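Local coordinates for uncharacterized protein (Bacteroides ovatus, PDB 4DQA), which is of unknown function but joins a BT_3987-like N-terminal domain to a concanavalin A-like lectin domain and probably binds carbohydrate, at residues M27-V32 with F131-P136; E67-S72 with N107-P112; M187-G192 with D202-A207; Y212-P217 with K245-D250. All coordinates share one frame; numbering follows the deposited sequence. Where two conformers were deposited one is given.

Contacts 1 and 2 lie in the N-terminal domain and contacts 3 and 4 in the lectin-like domain, on opposite sides of the chain's centre. The centres of contacts 1 and 3 are about 47 Å apart. Contacts 1, 2 and 3 are largely buried, whereas contact 4 lies at the surface. Contacts 1 and 2 meet where strands 128-135 and 107-117 pair. Contacts 3 and 4 meet where strands 203-208 and 212-213 pair. Contact 1 is purely apolar, between two sheets. Contacts 2 and 3 are strand pairings, parallel and antiparallel, and contact 3 adds a salt bridge. Contact 4 relies on ring faces, a lysine and a water.

Contact 1 of 4, residues M27-V32 with F131-P136; sequences MTFDLV and FFFSKP
Phe29 meets Phe131 ring to ring. Phe29 CE1 sits over the centre of the Phe131 ring, 3.2 Å above its plane. The shortest approach is Phe29 CE1 to Phe131 CE1, 3.4 Å. The two planes are inclined at 35°, an oblique meeting of the rings. Leu31 reaches the same ring at its edge, with CD1 3.7 Å from Phe131 CZ. On its other flank Phe29 brings CE2 to within 4.1 Å of Phe133 CZ, at the edge of that ring. Met27, a selenomethionine, is a second edge partner of Phe133. Its SE lies 3.8 Å from Phe133 CE2 and close to the ring plane, a Met-aromatic contact.

The strands 27-31 and 131-135 run nearly antiparallel, but their axes stay 11.0 Å apart. They belong to two different sheets, and no hydrogen bond joins them. This is the face-to-face packing of a beta sandwich, in keeping with the E-set clan of the N-terminal domain. In Phe29 the CB bond already points across the gap, and CG lies between the backbone N and the carbonyl carbon (chi1 66°). The layer extends beyond these strands. Phe18 meets the Phe133 ring, and Leu111 of strand 107-117 touches both Phe29 and Phe133. Val95 touches Phe29 and Leu31 from the neighbouring strand of their own sheet.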
loop_
_atom_site.group_PDB
_atom_site.type_symbol
_atom_site.label_atom_id
_atom_site.label_comp_id
_atom_site.label_asym_id
_atom_site.label_seq_id
_atom_site.Cartn_x
_atom_site.Cartn_y
_atom_site.Cartn_z
HETATM N N MSE A 27 17.188 -17.772 -3.534
HETATM C CA MSE A 27 16.559 -19.074 -3.405
HETATM C C MSE A 27 16.746 -19.870 -4.683
HETATM O O MSE A 27 17.010 -19.302 -5.741
HETATM C CB MSE A 27 15.079 -18.945 -3.059
HETATM C CG MSE A 27 14.241 -18.405 -4.163
HETATM SE SE MSE A 27 12.362 -18.787 -3.842
HETATM C CE MSE A 27 12.423 -20.734 -4.006
ATOM N N THR A 28 16.619 -21.187 -4.570
ATOM C CA THR A 28 16.755 -22.062 -5.722
ATOM C C THR A 28 15.498 -22.895 -5.876
ATOM O O THR A 28 14.840 -23.239 -4.893
ATOM C CB THR A 28 17.960 -23.010 -5.570
ATOM O OG1 THR A 28 17.821 -23.772 -4.362
ATOM C CG2 THR A 28 19.250 -22.226 -5.531
ATOM N N PHE A 29 15.157 -23.196 -7.122
ATOM C CA PHE A 29 14.087 -24.134 -7.406
ATOM C C PHE A 29 14.404 -24.974 -8.643
ATOM O O PHE A 29 15.306 -24.643 -9.436
ATOM C CB PHE A 29 12.738 -23.393 -7.550
ATOM C CG PHE A 29 12.656 -22.471 -8.743
ATOM C CD1 PHE A 29 12.207 -22.935 -9.961
ATOM C CD2 PHE A 29 13.003 -21.138 -8.636
ATOM C CE1 PHE A 29 12.118 -22.101 -11.061
ATOM C CE2 PHE A 29 12.905 -20.305 -9.738
ATOM C CZ PHE A 29 12.469 -20.790 -10.945
ATOM N N ASP A 30 13.661 -26.063 -8.786
ATOM C CA ASP A 30 13.880 -27.055 -9.826
ATOM C C ASP A 30 13.039 -26.713 -11.038
ATOM O O ASP A 30 11.876 -26.311 -10.912
ATOM C CB ASP A 30 13.506 -28.446 -9.312
ATOM C CG ASP A 30 14.433 -28.934 -8.199
ATOM O OD1 ASP A 30 15.600 -28.491 -8.142
ATOM O OD2 ASP A 30 13.988 -29.767 -7.383
ATOM N N LEU A 31 13.636 -26.889 -12.206
ATOM C CA LEU A 31 12.973 -26.668 -13.475
ATOM C C LEU A 31 13.053 -27.952 -14.287
ATOM O O LEU A 31 14.160 -28.417 -14.626
ATOM C CB LEU A 31 13.642 -25.526 -14.224
ATOM C CG LEU A 31 13.024 -25.168 -15.565
ATOM C CD1 LEU A 31 11.615 -24.646 -15.338
ATOM C CD2 LEU A 31 13.920 -24.149 -16.255
ATOM N N VAL A 32 11.885 -28.511 -14.607
ATOM C CA VAL A 32 11.762 -29.768 -15.333
ATOM C C VAL A 32 10.656 -29.681 -16.383
ATOM O O VAL A 32 9.537 -29.249 -16.091
ATOM C CB VAL A 32 11.437 -30.921 -14.361
ATOM C CG1 VAL A 32 11.247 -32.222 -15.096
ATOM C CG2 VAL A 32 12.549 -31.073 -13.338
ATOM N N PHE A 131 6.489 -19.162 -12.359
ATOM C CA PHE A 131 6.877 -19.222 -10.967
ATOM C C PHE A 131 6.545 -17.885 -10.327
ATOM O O PHE A 131 7.023 -16.856 -10.761
ATOM C CB PHE A 131 8.365 -19.526 -10.869
ATOM C CG PHE A 131 8.730 -20.846 -11.504
ATOM C CD1 PHE A 131 8.662 -22.032 -10.771
ATOM C CD2 PHE A 131 9.062 -20.906 -12.835
ATOM C CE1 PHE A 131 8.978 -23.253 -11.369
ATOM C CE2 PHE A 131 9.377 -22.128 -13.438
ATOM C CZ PHE A 131 9.320 -23.294 -12.704
ATOM N N PHE A 132 5.705 -17.926 -9.306
ATOM C CA PHE A 132 5.191 -16.717 -8.683
ATOM C C PHE A 132 5.841 -16.528 -7.319
ATOM O O PHE A 132 6.096 -17.488 -6.573
ATOM C CB PHE A 132 3.682 -16.813 -8.545
ATOM C CG PHE A 132 2.965 -16.900 -9.852
ATOM C CD1 PHE A 132 2.766 -15.773 -10.615
ATOM C CD2 PHE A 132 2.478 -18.105 -10.319
ATOM C CE1 PHE A 132 2.096 -15.838 -11.811
ATOM C CE2 PHE A 132 1.808 -18.180 -11.517
ATOM C CZ PHE A 132 1.617 -17.042 -12.273
ATOM N N PHE A 133 6.129 -15.270 -7.000
ATOM C CA PHE A 133 6.807 -14.929 -5.753
ATOM C C PHE A 133 6.038 -13.801 -5.096
ATOM O O PHE A 133 5.812 -12.750 -5.697
ATOM C CB PHE A 133 8.243 -14.497 -6.035
ATOM C CG PHE A 133 9.034 -15.512 -6.778
ATOM C CD1 PHE A 133 8.946 -15.595 -8.169
ATOM C CD2 PHE A 133 9.846 -16.416 -6.112
ATOM C CE1 PHE A 133 9.665 -16.548 -8.866
ATOM C CE2 PHE A 133 10.562 -17.371 -6.817
ATOM C CZ PHE A 133 10.464 -17.436 -8.188
ATOM N N SER A 134 5.586 -14.034 -3.871
ATOM C CA SER A 134 4.870 -13.005 -3.151
ATOM C C SER A 134 5.815 -12.388 -2.129
ATOM O O SER A 134 6.632 -13.078 -1.504
ATOM C CB SER A 134 3.643 -13.597 -2.474
ATOM O OG SER A 134 3.982 -14.752 -1.723
ATOM N N LYS A 135 5.747 -11.072 -1.996
ATOM C CA LYS A 135 6.542 -10.418 -0.978
ATOM C C LYS A 135 5.640 -9.488 -0.195
ATOM O O LYS A 135 5.281 -8.418 -0.669
ATOM C CB LYS A 135 7.709 -9.665 -1.562
ATOM C CG LYS A 135 8.728 -9.337 -0.485
ATOM C CD LYS A 135 9.980 -8.700 -1.050
ATOM C CE LYS A 135 10.979 -8.401 0.057
ATOM N NZ LYS A 135 12.224 -7.777 -0.464
ATOM N N PRO A 136 5.261 -9.920 1.014
ATOM C CA PRO A 136 4.224 -9.252 1.800
ATOM C C PRO A 136 4.631 -7.904 2.368
ATOM O O PRO A 136 5.726 -7.748 2.896
ATOM C CB PRO A 136 3.980 -10.226 2.960
ATOM C CG PRO A 136 5.211 -10.992 3.083
ATOM C CD PRO A 136 5.782 -11.114 1.697
#

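Contact 2 of 4, residues E67-S72 with N107-P112; sequences EMLDVS and NSYVLP
Glu67 and Val110 are joined by a short backbone bond, Val110 N to Glu67 O at 2.8 Å. Two more bonds flank it. Glu67 N gives a nearly straight bond to Ser108 O, 2.9 Å long with an angle of 171° at the hydrogen. Leu69 N donates to Val110 O at 3.1 Å. Glu67 thus bonds on both sides of Tyr109, as a residue does in a parallel bridge. In one of the two Glu67 conformers a water makes long bonds to Glu67 OE2 and Tyr109 OH; the hydroxyl's stronger partner is Lys104 O.

Side chains pack on both faces of this short parallel pairing. On the face of Glu67 and Tyr109, Glu67 CB rests 3.7 Å from Tyr109 CD1. On the face of Met68 and Val110, the selenium of selenomethionine Met68 lies 3.7 Å from Pro112 CD. Helix 52-62 covers this side through Val55. Leu69 splits its two methyls, CD2 to Tyr109 CB and CD1 to Leu111 CB, each at 3.9 Å. Phe133 touches Leu69 and Leu111. The backbone bonds thus fix the register of the edge segment, while its side chains reach the apolar interior on one hand and, at Glu67, the exposed rim on the other.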
loop_
_atom_site.group_PDB
_atom_site.type_symbol
_atom_site.label_atom_id
_atom_site.label_comp_id
_atom_site.label_asym_id
_atom_site.label_seq_id
_atom_site.Cartn_x
_atom_site.Cartn_y
_atom_site.Cartn_z
ATOM N N GLU A 67 4.390 -8.592 -11.475
ATOM C CA GLU A 67 5.557 -7.892 -11.989
ATOM C C GLU A 67 6.629 -8.893 -12.408
ATOM O O GLU A 67 6.918 -9.817 -11.679
ATOM C CB GLU A 67 6.128 -6.995 -10.887
ATOM C CG GLU A 67 5.421 -5.663 -10.726
ATOM C CD GLU A 67 6.223 -4.539 -11.336
ATOM O OE1 GLU A 67 6.316 -4.495 -12.578
ATOM O OE2 GLU A 67 6.783 -3.721 -10.575
HETATM N N MSE A 68 7.222 -8.690 -13.569
HETATM C CA MSE A 68 8.287 -9.525 -14.042
HETATM C C MSE A 68 9.565 -9.310 -13.238
HETATM O O MSE A 68 9.937 -8.188 -12.932
HETATM C CB MSE A 68 8.497 -9.142 -15.501
HETATM C CG MSE A 68 9.619 -9.810 -16.145
HETATM SE SE MSE A 68 9.000 -11.315 -17.162
HETATM C CE MSE A 68 10.672 -11.718 -17.755
ATOM N N LEU A 69 10.226 -10.392 -12.865
ATOM C CA LEU A 69 11.531 -10.293 -12.232
ATOM C C LEU A 69 12.545 -9.903 -13.303
ATOM O O LEU A 69 12.330 -10.178 -14.476
ATOM C CB LEU A 69 11.931 -11.643 -11.646
ATOM C CG LEU A 69 11.223 -12.091 -10.375
ATOM C CD1 LEU A 69 11.643 -13.492 -10.015
ATOM C CD2 LEU A 69 11.555 -11.145 -9.259
ATOM N N ASP A 70 13.643 -9.276 -12.884
ATOM C CA ASP A 70 14.749 -8.960 -13.791
ATOM C C ASP A 70 15.596 -10.186 -14.107
ATOM O O ASP A 70 15.995 -10.918 -13.217
ATOM C CB ASP A 70 15.640 -7.868 -13.185
ATOM C CG ASP A 70 14.991 -6.504 -13.216
ATOM O OD1 ASP A 70 14.090 -6.286 -14.062
ATOM O OD2 ASP A 70 15.392 -5.648 -12.394
ATOM N N VAL A 71 15.890 -10.382 -15.382
ATOM C CA VAL A 71 16.660 -11.516 -15.854
ATOM C C VAL A 71 18.043 -11.528 -15.225
ATOM O O VAL A 71 18.662 -12.584 -15.113
ATOM C CB VAL A 71 16.818 -11.456 -17.383
ATOM C CG1 VAL A 71 17.682 -12.602 -17.896
ATOM C CG2 VAL A 71 15.450 -11.474 -18.037
ATOM N N SER A 72 18.529 -10.358 -14.823
ATOM C CA SER A 72 19.861 -10.268 -14.244
ATOM C C SER A 72 19.925 -10.987 -12.910
ATOM O O SER A 72 21.005 -11.322 -12.437
ATOM C CB SER A 72 20.294 -8.806 -14.075
ATOM O OG SER A 72 19.532 -8.139 -13.080
ATOM N N ASN A 107 4.122 -6.360 -3.594
ATOM C CA ASN A 107 3.952 -6.698 -4.991
ATOM C C ASN A 107 4.071 -8.183 -5.133
ATOM O O ASN A 107 4.663 -8.857 -4.305
ATOM C CB ASN A 107 5.045 -6.047 -5.837
ATOM C CG ASN A 107 4.891 -4.568 -5.919
ATOM O OD1 ASN A 107 4.049 -4.070 -6.657
ATOM N ND2 ASN A 107 5.685 -3.846 -5.144
ATOM N N SER A 108 3.483 -8.694 -6.193
ATOM C CA SER A 108 3.657 -10.092 -6.506
ATOM C C SER A 108 4.439 -10.168 -7.809
ATOM O O SER A 108 4.242 -9.372 -8.707
ATOM C CB SER A 108 2.307 -10.812 -6.547
ATOM O OG SER A 108 1.724 -10.844 -5.245
ATOM N N TYR A 109 5.381 -11.097 -7.849
ATOM C CA TYR A 109 6.335 -11.183 -8.949
ATOM C C TYR A 109 6.215 -12.507 -9.661
ATOM O O TYR A 109 5.708 -13.490 -9.099
ATOM C CB TYR A 109 7.765 -11.029 -8.408
ATOM C CG TYR A 109 8.007 -9.691 -7.771
ATOM C CD1 TYR A 109 8.431 -8.607 -8.529
ATOM C CD2 TYR A 109 7.763 -9.497 -6.428
ATOM C CE1 TYR A 109 8.637 -7.369 -7.942
ATOM C CE2 TYR A 109 7.964 -8.272 -5.834
ATOM C CZ TYR A 109 8.384 -7.212 -6.606
ATOM O OH TYR A 109 8.577 -5.991 -6.023
ATOM N N VAL A 110 6.680 -12.542 -10.900
ATOM C CA VAL A 110 6.641 -13.778 -11.660
ATOM C C VAL A 110 7.905 -13.924 -12.480
ATOM O O VAL A 110 8.478 -12.947 -12.977
ATOM C CB VAL A 110 5.388 -13.828 -12.565
ATOM C CG1 VAL A 110 5.366 -12.633 -13.510
ATOM C CG2 VAL A 110 5.298 -15.151 -13.341
ATOM N N LEU A 111 8.330 -15.165 -12.617
ATOM C CA LEU A 111 9.396 -15.532 -13.529
ATOM C C LEU A 111 8.813 -16.578 -14.476
ATOM O O LEU A 111 8.535 -17.704 -14.057
ATOM C CB LEU A 111 10.588 -16.119 -12.761
ATOM C CG LEU A 111 11.727 -16.625 -13.647
ATOM C CD1 LEU A 111 12.347 -15.481 -14.395
ATOM C CD2 LEU A 111 12.783 -17.345 -12.810
ATOM N N PRO A 112 8.619 -16.219 -15.748
ATOM C CA PRO A 112 8.096 -17.172 -16.720
ATOM C C PRO A 112 9.248 -17.810 -17.459
ATOM O O PRO A 112 10.075 -17.083 -17.999
ATOM C CB PRO A 112 7.262 -16.296 -17.654
ATOM C CG PRO A 112 7.958 -14.962 -17.634
ATOM C CD PRO A 112 8.620 -14.842 -16.269
HETATM O O HOH W 1 8.687 -3.409 -8.015
#

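Contact 3 of 4, residues M187-G192 with D202-A207; sequences MILRIG and DYLEVA
Arg190 lies side by side with Glu205, both side chains pointing the same way from paired strands. From Arg190 CB the chain starts with CG between the backbone N and the carbonyl carbon (chi1 65°). Arg190 CG passes 3.8 Å from Glu205 O, and the chain then runs extended to NE. There Arg190 NE donates to Glu205 OE1 at 2.9 Å. The guanidinium lies with one face against a methyl: Ala207 CB sits over its centre, 3.4 Å from Arg190 CZ. At the tip, Arg190 NH2 gives a second bond of 2.9 Å to Glu205 OE1. One carboxylate oxygen therefore takes both nitrogens of this salt bridge. OE1 lies in the guanidinium plane, but the carboxylate is turned 57° from it, and both donors come from the same face of the carboxylate. The other oxygen, Glu205 OE2, is bonded to Thr199 OG1, which gives the carboxylate a second partner.

On the face of Leu189, Ile191, Leu204 and Val206 the contacts are apolar. Ile191 CG1 lies 3.8 Å from Leu204 CD2, and Ile180 and Ile169 continue this layer. Selenomethionine Met187 brings SE to 3.7 Å from Val206 CG2.

Ile188 with Ala207 and Arg190 with Glu205 are hydrogen-bonded pairs, each with two backbone bonds. Leu189 with Val206 and Ile191 with Leu204 are non-hydrogen-bonded pairs. This alternation defines a regular antiparallel strand pair, here part of a three-stranded sheet in the concanavalin A-like domain.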
loop_
_atom_site.group_PDB
_atom_site.type_symbol
_atom_site.label_atom_id
_atom_site.label_comp_id
_atom_site.label_asym_id
_atom_site.label_seq_id
_atom_site.Cartn_x
_atom_site.Cartn_y
_atom_site.Cartn_z
HETATM N N MSE A 187 -11.963 22.928 8.011
HETATM C CA MSE A 187 -12.130 21.547 7.541
HETATM C C MSE A 187 -11.256 20.630 8.385
HETATM O O MSE A 187 -10.061 20.485 8.130
HETATM C CB MSE A 187 -11.758 21.404 6.062
HETATM C CG MSE A 187 -12.082 20.058 5.472
HETATM SE SE MSE A 187 -13.977 19.766 5.296
HETATM C CE MSE A 187 -14.364 21.219 4.085
ATOM N N ILE A 188 -11.858 20.007 9.393
ATOM C CA ILE A 188 -11.092 19.158 10.295
ATOM C C ILE A 188 -11.797 17.803 10.482
ATOM O O ILE A 188 -13.026 17.724 10.549
ATOM C CB ILE A 188 -10.818 19.902 11.626
ATOM C CG1 ILE A 188 -9.713 19.211 12.445
ATOM C CG2 ILE A 188 -12.081 20.020 12.439
ATOM C CD1 ILE A 188 -9.174 20.037 13.600
ATOM N N LEU A 189 -10.999 16.746 10.493
ATOM C CA LEU A 189 -11.462 15.403 10.796
ATOM C C LEU A 189 -11.065 15.073 12.223
ATOM O O LEU A 189 -9.891 15.203 12.620
ATOM C CB LEU A 189 -10.855 14.400 9.817
ATOM C CG LEU A 189 -11.260 12.937 9.995
ATOM C CD1 LEU A 189 -12.725 12.779 9.660
ATOM C CD2 LEU A 189 -10.390 12.047 9.103
ATOM N N ARG A 190 -12.073 14.722 13.020
ATOM C CA ARG A 190 -11.866 14.444 14.434
ATOM C C ARG A 190 -12.728 13.272 14.858
ATOM O O ARG A 190 -13.548 12.762 14.087
ATOM C CB ARG A 190 -12.214 15.683 15.259
ATOM C CG ARG A 190 -13.672 16.086 15.207
ATOM C CD ARG A 190 -13.894 17.475 15.821
ATOM N NE ARG A 190 -15.304 17.853 15.850
ATOM C CZ ARG A 190 -15.730 19.103 16.043
ATOM N NH1 ARG A 190 -14.854 20.093 16.222
ATOM N NH2 ARG A 190 -17.020 19.354 16.034
ATOM N N ILE A 191 -12.521 12.837 16.099
ATOM C CA ILE A 191 -13.408 11.845 16.705
ATOM C C ILE A 191 -13.983 12.516 17.932
ATOM O O ILE A 191 -13.249 12.894 18.858
ATOM C CB ILE A 191 -12.688 10.554 17.128
ATOM C CG1 ILE A 191 -11.768 10.056 16.006
ATOM C CG2 ILE A 191 -13.737 9.518 17.463
ATOM C CD1 ILE A 191 -10.866 8.913 16.420
ATOM N N GLY A 192 -15.296 12.711 17.918
ATOM C CA GLY A 192 -16.006 13.288 19.035
ATOM C C GLY A 192 -16.124 14.791 19.078
ATOM O O GLY A 192 -15.235 15.519 18.641
ATOM N N ASP A 202 -16.636 9.028 20.697
ATOM C CA ASP A 202 -16.036 7.998 19.864
ATOM C C ASP A 202 -16.603 7.937 18.447
ATOM O O ASP A 202 -16.375 6.949 17.708
ATOM C CB ASP A 202 -16.062 6.621 20.575
ATOM C CG ASP A 202 -17.406 6.275 21.222
ATOM O OD1 ASP A 202 -18.427 6.965 21.007
ATOM O OD2 ASP A 202 -17.449 5.292 22.017
ATOM N N TYR A 203 -17.264 9.014 18.010
ATOM C CA TYR A 203 -17.854 9.090 16.668
ATOM C C TYR A 203 -17.022 9.977 15.752
ATOM O O TYR A 203 -16.799 11.157 16.042
ATOM C CB TYR A 203 -19.280 9.623 16.742
ATOM C CG TYR A 203 -20.313 8.559 17.024
ATOM C CD1 TYR A 203 -20.131 7.645 18.057
ATOM C CD2 TYR A 203 -21.450 8.448 16.258
ATOM C CE1 TYR A 203 -21.065 6.644 18.310
ATOM C CE2 TYR A 203 -22.382 7.460 16.504
ATOM C CZ TYR A 203 -22.183 6.570 17.539
ATOM O OH TYR A 203 -23.111 5.583 17.794
ATOM N N LEU A 204 -16.565 9.408 14.649
ATOM C CA LEU A 204 -15.875 10.179 13.627
ATOM C C LEU A 204 -16.751 11.263 13.054
ATOM O O LEU A 204 -17.932 11.066 12.793
ATOM C CB LEU A 204 -15.494 9.295 12.454
ATOM C CG LEU A 204 -14.225 8.510 12.510
ATOM C CD1 LEU A 204 -14.232 7.567 11.321
ATOM C CD2 LEU A 204 -13.014 9.445 12.443
ATOM N N GLU A 205 -16.160 12.414 12.823
ATOM C CA GLU A 205 -16.889 13.598 12.417
ATOM C C GLU A 205 -16.006 14.502 11.610
ATOM O O GLU A 205 -14.815 14.634 11.889
ATOM C CB GLU A 205 -17.376 14.359 13.660
ATOM C CG GLU A 205 -18.128 15.638 13.386
ATOM C CD GLU A 205 -18.680 16.270 14.661
ATOM O OE1 GLU A 205 -17.882 16.582 15.590
ATOM O OE2 GLU A 205 -19.916 16.464 14.740
ATOM N N VAL A 206 -16.591 15.127 10.590
ATOM C CA VAL A 206 -15.961 16.252 9.936
ATOM C C VAL A 206 -16.623 17.556 10.362
ATOM O O VAL A 206 -17.841 17.651 10.465
ATOM C CB VAL A 206 -15.923 16.080 8.413
ATOM C CG1 VAL A 206 -17.288 15.941 7.844
ATOM C CG2 VAL A 206 -15.239 17.263 7.779
ATOM N N ALA A 207 -15.802 18.552 10.668
ATOM C CA ALA A 207 -16.293 19.824 11.174
ATOM C C ALA A 207 -15.577 20.993 10.529
ATOM O O ALA A 207 -14.567 20.817 9.863
ATOM C CB ALA A 207 -16.129 19.868 12.711
#

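Contact 4 of 4, residues Y212-P217 with K245-D250; sequences YRVTKP and KWAGSD
Trp246 receives Lys216 across one face of its indole. Trp246 is part of a classic beta bulge, in which it and Ala247 both face Ile239 on the neighbouring strand 236-241. The bulge lies in the concanavalin A-like domain, where strand 244-250 meets the segment 212-217 of a different sheet. No direct hydrogen bond links the two segments.

Lys216 crosses the indole at about a right angle. In the conformer described, Lys216 CE rests 3.5 Å from the centroid of the Trp246 six-membered ring, a CH-pi contact. The chain bends at chi3 (-76°) and again at chi4 (-84°), the second bend placing NZ over the five-membered ring. In this conformer Lys216 NZ lies 3.9 Å from the centroid of the Trp246 five-membered ring, 5° off its normal, in cation-pi geometry. Val214 approaches the same indole at its edge through CB, while its CG1 packs 3.7 Å from Trp246 CB.

Tyr212 makes the other large contact. One face of its ring takes Ser249 CB in a CH-pi contact, offset toward the rim. Ala247 CB lies at the edge of this ring, with 4.0 Å to Tyr212 CE2. The Tyr212 hydroxyl is hydrogen-bonded to Thr237 OG1 on strand 236-241. Between these two aromatic sites, Ala247 CB comes within 3.5 Å of Arg213 O.

One water ties the segments together near the indole. It accepts from Thr215 N and, in this conformer of Lys216, from NZ over a longer distance. It donates to Trp246 O at 2.7 Å.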
loop_
_atom_site.group_PDB
_atom_site.type_symbol
_atom_site.label_atom_id
_atom_site.label_comp_id
_atom_site.label_asym_id
_atom_site.label_seq_id
_atom_site.Cartn_x
_atom_site.Cartn_y
_atom_site.Cartn_z
ATOM N N TYR A 212 -20.718 16.813 9.454
ATOM C CA TYR A 212 -21.535 15.619 9.563
ATOM C C TYR A 212 -20.721 14.533 10.227
ATOM O O TYR A 212 -19.513 14.672 10.401
ATOM C CB TYR A 212 -22.067 15.158 8.199
ATOM C CG TYR A 212 -21.031 14.642 7.216
ATOM C CD1 TYR A 212 -20.282 15.517 6.442
ATOM C CD2 TYR A 212 -20.844 13.280 7.029
ATOM C CE1 TYR A 212 -19.347 15.045 5.520
ATOM C CE2 TYR A 212 -19.905 12.792 6.105
ATOM C CZ TYR A 212 -19.159 13.682 5.365
ATOM O OH TYR A 212 -18.249 13.198 4.435
ATOM N N ARG A 213 -21.385 13.458 10.617
ATOM C CA ARG A 213 -20.755 12.412 11.403
ATOM C C ARG A 213 -21.262 11.024 11.066
ATOM O O ARG A 213 -22.301 10.856 10.402
ATOM C CB ARG A 213 -20.971 12.690 12.894
ATOM C CG ARG A 213 -22.430 12.631 13.321
ATOM C CD ARG A 213 -22.501 12.733 14.838
ATOM N NE ARG A 213 -23.837 12.843 15.412
ATOM C CZ ARG A 213 -24.669 11.819 15.568
ATOM N NH1 ARG A 213 -24.322 10.604 15.113
ATOM N NH2 ARG A 213 -25.864 12.021 16.138
ATOM N N VAL A 214 -20.514 10.020 11.501
ATOM C CA VAL A 214 -20.918 8.634 11.337
ATOM C C VAL A 214 -21.974 8.204 12.367
ATOM O O VAL A 214 -22.416 9.018 13.187
ATOM C CB VAL A 214 -19.714 7.693 11.394
ATOM C CG1 VAL A 214 -18.716 8.092 10.301
ATOM C CG2 VAL A 214 -19.052 7.733 12.783
ATOM N N THR A 215 -22.380 6.936 12.314
ATOM C CA THR A 215 -23.469 6.455 13.149
ATOM C C THR A 215 -23.117 5.219 14.008
ATOM O O THR A 215 -23.991 4.605 14.602
ATOM C CB THR A 215 -24.728 6.199 12.278
ATOM O OG1 THR A 215 -24.399 5.307 11.231
ATOM C CG2 THR A 215 -25.215 7.499 11.648
ATOM N N LYS A 216 -21.819 4.900 14.096
ATOM C CA LYS A 216 -21.308 3.809 14.921
ATOM C C LYS A 216 -20.010 4.291 15.581
ATOM O O LYS A 216 -19.308 5.052 14.960
ATOM C CB LYS A 216 -20.972 2.608 14.038
ATOM C CG LYS A 216 -22.128 2.105 13.195
ATOM C CD LYS A 216 -21.702 0.902 12.369
ATOM C CE LYS A 216 -20.851 1.313 11.186
ATOM N NZ LYS A 216 -21.660 1.738 10.009
ATOM N N PRO A 217 -19.697 3.798 16.805
ATOM C CA PRO A 217 -18.434 4.196 17.449
ATOM C C PRO A 217 -17.213 3.419 16.964
ATOM O O PRO A 217 -17.337 2.306 16.435
ATOM C CB PRO A 217 -18.689 3.894 18.927
ATOM C CG PRO A 217 -19.650 2.720 18.898
ATOM C CD PRO A 217 -20.527 2.964 17.705
ATOM N N LYS A 245 -17.980 3.107 3.162
ATOM C CA LYS A 245 -18.527 4.440 3.399
ATOM C C LYS A 245 -19.450 4.381 4.605
ATOM O O LYS A 245 -20.448 3.655 4.589
ATOM C CB LYS A 245 -19.285 4.952 2.165
ATOM C CG LYS A 245 -19.736 6.409 2.274
ATOM C CD LYS A 245 -20.220 6.962 0.921
ATOM C CE LYS A 245 -20.645 8.419 1.047
ATOM N NZ LYS A 245 -21.168 8.988 -0.232
ATOM N N TRP A 246 -19.106 5.119 5.667
ATOM C CA TRP A 246 -19.882 5.121 6.914
ATOM C C TRP A 246 -20.819 6.309 7.019
ATOM O O TRP A 246 -21.747 6.319 7.834
ATOM C CB TRP A 246 -18.946 5.147 8.120
ATOM C CG TRP A 246 -18.456 3.802 8.571
ATOM C CD1 TRP A 246 -18.292 2.700 7.807
ATOM C CD2 TRP A 246 -18.060 3.430 9.906
ATOM N NE1 TRP A 246 -17.825 1.654 8.566
ATOM C CE2 TRP A 246 -17.692 2.071 9.863
ATOM C CE3 TRP A 246 -18.005 4.107 11.135
ATOM C CZ2 TRP A 246 -17.255 1.374 10.987
ATOM C CZ3 TRP A 246 -17.564 3.410 12.255
ATOM C CH2 TRP A 246 -17.204 2.054 12.173
ATOM N N ALA A 247 -20.559 7.332 6.223
ATOM C CA ALA A 247 -21.412 8.506 6.211
ATOM C C ALA A 247 -21.119 9.343 4.993
ATOM O O ALA A 247 -20.028 9.292 4.410
ATOM C CB ALA A 247 -21.225 9.314 7.455
ATOM N N GLY A 248 -22.113 10.109 4.576
ATOM C CA GLY A 248 -21.919 11.015 3.479
ATOM C C GLY A 248 -22.752 12.264 3.616
ATOM O O GLY A 248 -23.699 12.324 4.415
ATOM N N SER A 249 -22.381 13.263 2.834
ATOM C CA SER A 249 -23.181 14.469 2.709
ATOM C C SER A 249 -22.953 15.115 1.347
ATOM O O SER A 249 -22.262 14.547 0.467
ATOM C CB SER A 249 -22.849 15.437 3.847
ATOM O OG SER A 249 -23.892 16.389 3.990
ATOM N N ASP A 250 -23.578 16.270 1.149
ATOM C CA ASP A 250 -23.471 17.007 -0.093
ATOM C C ASP A 250 -23.213 18.439 0.283
ATOM O O ASP A 250 -23.953 19.027 1.073
ATOM C CB ASP A 250 -24.756 16.898 -0.933
ATOM C CG ASP A 250 -25.015 15.481 -1.414
ATOM O OD1 ASP A 250 -25.682 14.721 -0.685
ATOM O OD2 ASP A 250 -24.522 15.119 -2.509
HETATM O O HOH W 2 -21.811 5.013 10.172
#